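Side-chain contacts in KLLA0E08119p (Kluyveromyces lactis, PDB 3VA7), which probably catalyses the ATP-dependent, biotin-linked carboxylation of urea to urea-1-carboxylate, the first step of urea breakdown by the allophanate route: residues V34-R39 and R45-L50; K94-A99 and S121-Q126; V130-S135 and E339-I344. One frame throughout, in Å; residues are numbered along the deposited sequence.

Contact 1: residues V34-R39 and R45-L50; sequences VLIANR and RIMKTL
Ile36 turns its side chain onto Ile46, Met47 and Leu50 of the helix and buries more surface than any other residue of this wholly apolar contact. From its CB two branches leave: CG2, anti to the backbone N, reaches Ile46 CD1 at 4.1 Å, while CG1, beside that N (chi1 -37°), meets Met47 CE at 3.5 Å. At the tip, Ile36 CD1 lies 3.5 Å from Ile46 CG2 and 3.8 Å from Leu50 CD1, the latter an end-on meeting of two methyls. Ile36 and Ile46 run past each other in opposite directions, each methyl branch of one beside an end methyl of the other. Met47 brings its methyl in along a chain extended beyond CG. Two residues earlier in the strand, Val34 CB rests 4.0 Å from Leu50 CD2. Cutting Ile36 back to an alanine is likely to open a gap between strand and helix and leave Met47 CE, Ile46 CG2 and Leu50 CD1 without the branch they pack on. Strand 34-36 runs nearly antiparallel to helix 45-50 (165°), as expected of the first strand and helix of a beta-alpha-beta unit that returns through strand 56-61. Strand 106-108 flanks the other edge of strand 33-36, and helix 337-345 packs on Ile46 and Leu50.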
loop_
_atom_site.group_PDB
_atom_site.type_symbol
_atom_site.label_atom_id
_atom_site.label_comp_id
_atom_site.label_asym_id
_atom_site.label_seq_id
_atom_site.Cartn_x
_atom_site.Cartn_y
_atom_site.Cartn_z
ATOM N N VAL A 34 10.879 28.221 -24.361
ATOM C CA VAL A 34 11.625 27.089 -24.933
ATOM C C VAL A 34 10.836 25.790 -24.676
ATOM O O VAL A 34 10.430 25.554 -23.569
ATOM C CB VAL A 34 13.064 26.943 -24.276
ATOM C CG1 VAL A 34 13.678 25.595 -24.591
ATOM C CG2 VAL A 34 14.024 28.019 -24.707
ATOM N N LEU A 35 10.620 24.944 -25.681
ATOM C CA LEU A 35 9.937 23.641 -25.463
ATOM C C LEU A 35 10.933 22.489 -25.273
ATOM O O LEU A 35 11.977 22.486 -25.938
ATOM C CB LEU A 35 9.049 23.319 -26.645
ATOM C CG LEU A 35 8.279 21.991 -26.677
ATOM C CD1 LEU A 35 6.909 22.322 -27.279
ATOM C CD2 LEU A 35 9.025 20.801 -27.435
ATOM N N ILE A 36 10.627 21.533 -24.387
ATOM C CA ILE A 36 11.516 20.387 -24.174
ATOM C C ILE A 36 10.923 19.189 -24.840
ATOM O O ILE A 36 9.894 18.661 -24.385
ATOM C CB ILE A 36 11.621 19.913 -22.698
ATOM C CG1 ILE A 36 11.596 21.050 -21.656
ATOM C CG2 ILE A 36 12.742 18.892 -22.519
ATOM C CD1 ILE A 36 12.393 22.159 -21.902
ATOM N N ALA A 37 11.585 18.724 -25.898
ATOM C CA ALA A 37 11.156 17.522 -26.611
ATOM C C ALA A 37 11.591 16.269 -25.852
ATOM O O ALA A 37 12.249 15.359 -26.395
ATOM C CB ALA A 37 11.651 17.512 -28.032
ATOM N N ASN A 38 11.203 16.211 -24.587
ATOM C CA ASN A 38 11.615 15.090 -23.755
ATOM C C ASN A 38 10.773 14.956 -22.501
ATOM O O ASN A 38 9.855 15.797 -22.263
ATOM C CB ASN A 38 13.103 15.192 -23.392
ATOM C CG ASN A 38 13.795 13.870 -23.458
ATOM O OD1 ASN A 38 13.434 12.933 -22.724
ATOM N ND2 ASN A 38 14.811 13.767 -24.317
ATOM N N ARG A 39 11.099 13.904 -21.733
ATOM C CA ARG A 39 10.378 13.471 -20.538
ATOM C C ARG A 39 11.357 13.213 -19.396
ATOM O O ARG A 39 12.536 13.531 -19.480
ATOM C CB ARG A 39 9.550 12.185 -20.850
ATOM C CG ARG A 39 10.374 10.916 -21.067
ATOM C CD ARG A 39 9.561 9.594 -21.039
ATOM N NE ARG A 39 9.011 9.269 -19.718
ATOM C CZ ARG A 39 9.700 8.778 -18.661
ATOM N NH1 ARG A 39 9.045 8.544 -17.509
ATOM N NH2 ARG A 39 11.029 8.539 -18.712
ATOM N N ARG A 45 15.671 18.435 -15.422
ATOM C CA ARG A 45 16.917 19.153 -15.249
ATOM C C ARG A 45 17.025 20.373 -16.197
ATOM O O ARG A 45 17.555 21.412 -15.781
ATOM C CB ARG A 45 18.133 18.212 -15.352
ATOM C CG ARG A 45 19.509 18.946 -15.281
ATOM C CD ARG A 45 20.180 18.928 -16.612
ATOM N NE ARG A 45 21.365 19.764 -16.753
ATOM C CZ ARG A 45 21.371 21.097 -16.695
ATOM N NH1 ARG A 45 20.260 21.781 -16.466
ATOM N NH2 ARG A 45 22.506 21.760 -16.901
ATOM N N ILE A 46 16.504 20.270 -17.425
ATOM C CA ILE A 46 16.598 21.356 -18.382
ATOM C C ILE A 46 15.740 22.450 -17.824
ATOM O O ILE A 46 16.133 23.629 -17.814
ATOM C CB ILE A 46 16.133 20.922 -19.808
ATOM C CG1 ILE A 46 17.242 20.167 -20.528
ATOM C CG2 ILE A 46 15.659 22.076 -20.670
ATOM C CD1 ILE A 46 16.729 19.200 -21.660
ATOM N N MET A 47 14.585 22.084 -17.301
ATOM C CA MET A 47 13.701 23.113 -16.691
ATOM C C MET A 47 14.271 23.897 -15.507
ATOM O O MET A 47 13.896 25.054 -15.327
ATOM C CB MET A 47 12.342 22.529 -16.315
ATOM C CG MET A 47 11.578 22.044 -17.557
ATOM S SD MET A 47 10.081 21.138 -17.147
ATOM C CE MET A 47 9.649 20.549 -18.803
ATOM N N LYS A 48 15.166 23.301 -14.704
ATOM C CA LYS A 48 15.724 24.069 -13.584
ATOM C C LYS A 48 16.540 25.209 -14.150
ATOM O O LYS A 48 16.489 26.332 -13.628
ATOM C CB LYS A 48 16.662 23.258 -12.695
ATOM C CG LYS A 48 16.019 22.206 -11.875
ATOM C CD LYS A 48 16.838 21.939 -10.595
ATOM C CE LYS A 48 18.324 22.453 -10.632
ATOM N NZ LYS A 48 18.913 22.687 -9.231
ATOM N N THR A 49 17.277 24.919 -15.221
ATOM C CA THR A 49 18.139 25.906 -15.767
ATOM C C THR A 49 17.228 26.953 -16.370
ATOM O O THR A 49 17.418 28.172 -16.153
ATOM C CB THR A 49 19.069 25.293 -16.796
ATOM O OG1 THR A 49 20.028 24.432 -16.150
ATOM C CG2 THR A 49 19.767 26.363 -17.581
ATOM N N LEU A 50 16.220 26.495 -17.107
ATOM C CA LEU A 50 15.363 27.446 -17.779
ATOM C C LEU A 50 14.790 28.384 -16.746
ATOM O O LEU A 50 14.978 29.601 -16.843
ATOM C CB LEU A 50 14.250 26.766 -18.565
ATOM C CG LEU A 50 14.645 26.122 -19.910
ATOM C CD1 LEU A 50 13.412 25.490 -20.473
ATOM C CD2 LEU A 50 15.292 27.066 -20.943
#

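Contact 2: residues K94-A99 and S121-Q126; sequences KIINAA and SDRCSQ
Ile96 of one helix meets Cys124 and Arg123 of the other, with a different methyl for each. On the inner side its CD1 lies 3.9 Å from Cys124 SG; held beside its own backbone N (chi1 -68°), that sulfur is the atom that meets the methyl. This is the well-packed part: both residues are buried, and Ile107 of strand 106-108 touches both, with Ile129 against Ile96 and Phe131 against Cys124. The outer part is built differently. Ile96 CG2 comes 3.3 Å from Arg123 NH2, with CZ of the same guanidinium at 4.1 Å, and the methyl meets this flat group obliquely. Arg123 gets there through a chain bent at chi2 (-46°) and chi3 (-102°), crossing the isoleucine at a slant. Its charge is answered outside the two segments: NH1 forms a salt bridge with Asp93 and NE another with Glu127, which would tend to fix the guanidinium at the partly exposed margin of the interface. Helices 92-101 and 118-125 are thus neighbours on one face of the five-stranded parallel sheet, their inner residues packed on its strands, in the layered alpha/beta fold of the N-terminal domain of biotin carboxylases.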
loop_
_atom_site.group_PDB
_atom_site.type_symbol
_atom_site.label_atom_id
_atom_site.label_comp_id
_atom_site.label_asym_id
_atom_site.label_seq_id
_atom_site.Cartn_x
_atom_site.Cartn_y
_atom_site.Cartn_z
ATOM N N LYS A 94 3.449 16.210 -34.122
ATOM C CA LYS A 94 2.902 16.573 -32.837
ATOM C C LYS A 94 3.812 17.569 -32.109
ATOM O O LYS A 94 3.334 18.656 -31.711
ATOM C CB LYS A 94 2.681 15.314 -32.007
ATOM C CG LYS A 94 1.450 14.478 -32.423
ATOM C CD LYS A 94 1.395 13.162 -31.675
ATOM C CE LYS A 94 -0.070 12.712 -31.481
ATOM N NZ LYS A 94 -0.245 11.515 -30.618
ATOM N N ILE A 95 5.115 17.243 -32.004
ATOM C CA ILE A 95 6.133 18.098 -31.317
ATOM C C ILE A 95 6.142 19.504 -31.876
ATOM O O ILE A 95 6.033 20.491 -31.134
ATOM C CB ILE A 95 7.607 17.496 -31.332
ATOM C CG1 ILE A 95 7.741 16.194 -30.519
ATOM C CG2 ILE A 95 8.646 18.523 -30.874
ATOM C CD1 ILE A 95 6.860 16.068 -29.245
ATOM N N ILE A 96 6.249 19.590 -33.191
ATOM C CA ILE A 96 6.391 20.869 -33.850
ATOM C C ILE A 96 5.098 21.691 -33.709
ATOM O O ILE A 96 5.137 22.916 -33.518
ATOM C CB ILE A 96 6.808 20.645 -35.315
ATOM C CG1 ILE A 96 8.047 21.483 -35.651
ATOM C CG2 ILE A 96 5.668 20.981 -36.256
ATOM C CD1 ILE A 96 9.350 20.859 -35.223
ATOM N N ASN A 97 3.960 20.992 -33.783
ATOM C CA ASN A 97 2.643 21.584 -33.491
ATOM C C ASN A 97 2.574 22.068 -32.022
ATOM O O ASN A 97 2.095 23.199 -31.717
ATOM C CB ASN A 97 1.486 20.607 -33.827
ATOM C CG ASN A 97 0.081 21.232 -33.615
ATOM O OD1 ASN A 97 -0.220 22.339 -34.107
ATOM N ND2 ASN A 97 -0.767 20.531 -32.861
ATOM N N ALA A 98 3.106 21.232 -31.120
ATOM C CA ALA A 98 3.218 21.652 -29.730
ATOM C C ALA A 98 3.995 22.967 -29.536
ATOM O O ALA A 98 3.549 23.814 -28.743
ATOM C CB ALA A 98 3.750 20.559 -28.893
ATOM N N ALA A 99 5.107 23.155 -30.265
ATOM C CA ALA A 99 5.927 24.376 -30.119
ATOM C C ALA A 99 5.257 25.566 -30.777
ATOM O O ALA A 99 5.399 26.722 -30.315
ATOM C CB ALA A 99 7.288 24.188 -30.693
ATOM N N SER A 121 15.882 17.836 -36.794
ATOM C CA SER A 121 16.637 19.089 -36.728
ATOM C C SER A 121 16.268 20.017 -37.899
ATOM O O SER A 121 16.052 21.213 -37.697
ATOM C CB SER A 121 18.129 18.864 -36.640
ATOM O OG SER A 121 18.770 20.113 -36.639
ATOM N N ASP A 122 16.156 19.421 -39.096
ATOM C CA ASP A 122 15.794 20.116 -40.339
ATOM C C ASP A 122 14.343 20.677 -40.352
ATOM O O ASP A 122 14.148 21.832 -40.771
ATOM C CB ASP A 122 16.048 19.213 -41.583
ATOM C CG ASP A 122 17.555 19.015 -41.925
ATOM O OD1 ASP A 122 18.396 19.932 -41.747
ATOM O OD2 ASP A 122 17.897 17.917 -42.407
ATOM N N ARG A 123 13.355 19.883 -39.892
ATOM C CA ARG A 123 11.975 20.375 -39.651
ATOM C C ARG A 123 11.937 21.628 -38.779
ATOM O O ARG A 123 11.206 22.582 -39.095
ATOM C CB ARG A 123 11.061 19.307 -39.006
ATOM C CG ARG A 123 9.952 18.702 -39.914
ATOM C CD ARG A 123 9.160 19.787 -40.735
ATOM N NE ARG A 123 7.817 20.168 -40.247
ATOM C CZ ARG A 123 6.854 19.336 -39.810
ATOM N NH1 ARG A 123 7.036 18.017 -39.780
ATOM N NH2 ARG A 123 5.684 19.840 -39.395
ATOM N N CYS A 124 12.698 21.630 -37.674
ATOM C CA CYS A 124 12.788 22.845 -36.835
ATOM C C CYS A 124 13.243 23.979 -37.679
ATOM O O CYS A 124 12.593 25.013 -37.711
ATOM C CB CYS A 124 13.734 22.723 -35.616
ATOM S SG CYS A 124 13.107 21.586 -34.402
ATOM N N SER A 125 14.357 23.791 -38.369
ATOM C CA SER A 125 14.885 24.880 -39.193
ATOM C C SER A 125 13.877 25.377 -40.220
ATOM O O SER A 125 13.635 26.588 -40.307
ATOM C CB SER A 125 16.190 24.511 -39.893
ATOM O OG SER A 125 16.789 25.712 -40.367
ATOM N N GLN A 126 13.276 24.443 -40.964
ATOM C CA GLN A 126 12.347 24.797 -42.074
ATOM C C GLN A 126 10.985 25.334 -41.507
ATOM O O GLN A 126 10.056 25.666 -42.253
ATOM C CB GLN A 126 12.199 23.622 -43.104
ATOM C CG GLN A 126 10.827 22.916 -43.044
ATOM C CD GLN A 126 10.769 21.539 -43.700
ATOM O OE1 GLN A 126 11.767 20.786 -43.715
ATOM N NE2 GLN A 126 9.575 21.180 -44.214
#

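Contact 3: residues V130-S135 and E339-I344; sequences VFVGPS and EWMLRI
Val132, the centre of an inverse gamma turn just past strand 130-131, stands with its CA 6.4 Å from that of Leu342 in the facing helix. Its side chain points at the helix and divides there. CG1, anti to the backbone N (chi1 -176°), lies 3.9 Å from Met341 CB and 3.8 Å from Met341 O, so this branch touches both the root of the methionine and the helix backbone. CG2 goes to Leu342 CD2 at 4.1 Å, a looser touch; Leu342 CB points away from segment 130-135, and only the end of the side chain comes back to Val132. The segments join an edge strand of the parallel sheet of the biotin carboxylase N-terminal domain to helix 337-345, which is more than 200 residues further on in the biotin carboxylation region. Met341 crosses Val132 obliquely and bends at chi3 (57°), which brings CE to 3.8 Å from Val132 O and 4.0 Å from Val132 CG1. The same carbonyl oxygen accepts a hydrogen bond from a bound glycerol, probably left by the crystallisation liquor, and Met341 lies close to that molecule too. Ile108 of strand 106-108 touches both Val132 and Met341, while Leu342 also packs against Met53 of helix 40-53.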
loop_
_atom_site.group_PDB
_atom_site.type_symbol
_atom_site.label_atom_id
_atom_site.label_comp_id
_atom_site.label_asym_id
_atom_site.label_seq_id
_atom_site.Cartn_x
_atom_site.Cartn_y
_atom_site.Cartn_z
ATOM N N VAL A 130 14.157 27.297 -33.524
ATOM C CA VAL A 130 15.569 26.984 -33.290
ATOM C C VAL A 130 15.772 25.692 -32.476
ATOM O O VAL A 130 15.531 25.688 -31.307
ATOM C CB VAL A 130 16.257 28.146 -32.545
ATOM C CG1 VAL A 130 17.696 27.792 -32.248
ATOM C CG2 VAL A 130 16.156 29.432 -33.351
ATOM N N PHE A 131 16.155 24.600 -33.128
ATOM C CA PHE A 131 16.661 23.329 -32.532
ATOM C C PHE A 131 17.936 23.538 -31.726
ATOM O O PHE A 131 18.957 23.879 -32.303
ATOM C CB PHE A 131 17.035 22.406 -33.681
ATOM C CG PHE A 131 17.625 21.092 -33.257
ATOM C CD1 PHE A 131 16.814 20.081 -32.748
ATOM C CD2 PHE A 131 18.992 20.836 -33.432
ATOM C CE1 PHE A 131 17.353 18.820 -32.377
ATOM C CE2 PHE A 131 19.542 19.583 -33.089
ATOM C CZ PHE A 131 18.722 18.570 -32.556
ATOM N N VAL A 132 17.886 23.334 -30.406
ATOM C CA VAL A 132 19.076 23.535 -29.573
ATOM C C VAL A 132 19.891 22.273 -29.718
ATOM O O VAL A 132 19.700 21.333 -28.989
ATOM C CB VAL A 132 18.714 23.774 -28.104
ATOM C CG1 VAL A 132 19.934 24.080 -27.300
ATOM C CG2 VAL A 132 17.750 24.903 -28.026
ATOM N N GLY A 133 20.746 22.236 -30.725
ATOM C CA GLY A 133 21.502 21.051 -31.063
ATOM C C GLY A 133 22.216 21.337 -32.360
ATOM O O GLY A 133 22.039 22.434 -32.926
ATOM N N PRO A 134 23.005 20.356 -32.856
ATOM C CA PRO A 134 23.701 20.555 -34.133
ATOM C C PRO A 134 22.789 20.408 -35.362
ATOM O O PRO A 134 21.640 19.901 -35.257
ATOM C CB PRO A 134 24.781 19.491 -34.093
ATOM C CG PRO A 134 24.166 18.397 -33.281
ATOM C CD PRO A 134 23.288 19.041 -32.272
ATOM N N SER A 135 23.298 20.855 -36.510
ATOM C CA SER A 135 22.562 20.826 -37.810
ATOM C C SER A 135 22.174 19.421 -38.252
ATOM O O SER A 135 22.844 18.444 -37.891
ATOM C CB SER A 135 23.448 21.423 -38.907
ATOM O OG SER A 135 24.503 20.515 -39.248
ATOM N N GLU A 339 22.833 25.636 -20.066
ATOM C CA GLU A 339 22.820 27.111 -20.219
ATOM C C GLU A 339 23.637 27.473 -21.469
ATOM O O GLU A 339 23.150 28.191 -22.346
ATOM C CB GLU A 339 23.439 27.817 -19.010
ATOM C CG GLU A 339 23.490 29.354 -19.186
ATOM C CD GLU A 339 24.116 30.102 -18.012
ATOM O OE1 GLU A 339 24.341 31.330 -18.141
ATOM O OE2 GLU A 339 24.408 29.469 -16.987
ATOM N N TRP A 340 24.875 26.957 -21.518
ATOM C CA TRP A 340 25.739 27.069 -22.668
ATOM C C TRP A 340 25.044 26.680 -23.966
ATOM O O TRP A 340 25.011 27.457 -24.893
ATOM C CB TRP A 340 26.972 26.235 -22.451
ATOM C CG TRP A 340 28.032 26.953 -21.740
ATOM C CD1 TRP A 340 27.942 27.600 -20.512
ATOM C CD2 TRP A 340 29.376 27.152 -22.199
ATOM N NE1 TRP A 340 29.157 28.200 -20.195
ATOM C CE2 TRP A 340 30.056 27.924 -21.197
ATOM C CE3 TRP A 340 30.081 26.760 -23.358
ATOM C CZ2 TRP A 340 31.406 28.291 -21.330
ATOM C CZ3 TRP A 340 31.408 27.095 -23.483
ATOM C CH2 TRP A 340 32.062 27.864 -22.487
ATOM N N MET A 341 24.471 25.498 -24.033
ATOM C CA MET A 341 23.751 25.097 -25.215
ATOM C C MET A 341 22.750 26.193 -25.604
ATOM O O MET A 341 22.695 26.630 -26.763
ATOM C CB MET A 341 23.002 23.791 -24.972
ATOM C CG MET A 341 23.893 22.526 -24.785
ATOM S SD MET A 341 22.918 21.030 -24.488
ATOM C CE MET A 341 21.835 20.907 -25.891
ATOM N N LEU A 342 21.967 26.665 -24.652
ATOM C CA LEU A 342 20.939 27.614 -25.005
ATOM C C LEU A 342 21.571 28.881 -25.614
ATOM O O LEU A 342 21.091 29.395 -26.634
ATOM C CB LEU A 342 20.060 27.941 -23.790
ATOM C CG LEU A 342 19.127 26.803 -23.363
ATOM C CD1 LEU A 342 18.572 26.998 -21.916
ATOM C CD2 LEU A 342 17.997 26.609 -24.338
ATOM N N ARG A 343 22.644 29.359 -24.994
ATOM C CA ARG A 343 23.216 30.610 -25.358
ATOM C C ARG A 343 23.846 30.460 -26.726
ATOM O O ARG A 343 23.714 31.372 -27.566
ATOM C CB ARG A 343 24.260 31.062 -24.349
ATOM C CG ARG A 343 23.728 31.541 -22.975
ATOM C CD ARG A 343 24.852 32.276 -22.211
ATOM N NE ARG A 343 25.635 33.084 -23.167
ATOM C CZ ARG A 343 26.750 33.790 -22.905
ATOM N NH1 ARG A 343 27.284 33.842 -21.670
ATOM N NH2 ARG A 343 27.346 34.448 -23.912
ATOM N N ILE A 344 24.482 29.305 -26.972
ATOM C CA ILE A 344 25.122 29.067 -28.247
ATOM C C ILE A 344 24.090 28.989 -29.355
ATOM O O ILE A 344 24.320 29.505 -30.442
ATOM C CB ILE A 344 25.957 27.755 -28.267
ATOM C CG1 ILE A 344 27.220 27.924 -27.430
ATOM C CG2 ILE A 344 26.262 27.313 -29.732
ATOM C CD1 ILE A 344 27.881 26.629 -27.120
#

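All three contacts gather about the parallel sheet of the biotin carboxylase part, their centres about 12 to 16 Å apart. Contacts 1 and 3, the closest pair, share an apolar layer: Leu50 CD2 meets Leu342 CD1 at 3.4 Å, joining helix 40-53 to helix 337-345. The helices of contact 2 cover the face of the sheet turned away from helix 40-53; there Leu35 touches segment 94-99, its CD1 being 3.6 Å from Ala99 N. Contacts 2 and 3 meet through a probable hydrogen bond of 3.2 Å between Ser121 OG and Pro134 O. None includes a residue of the biotin, urea or sodium sites, which lie in other parts of the chain.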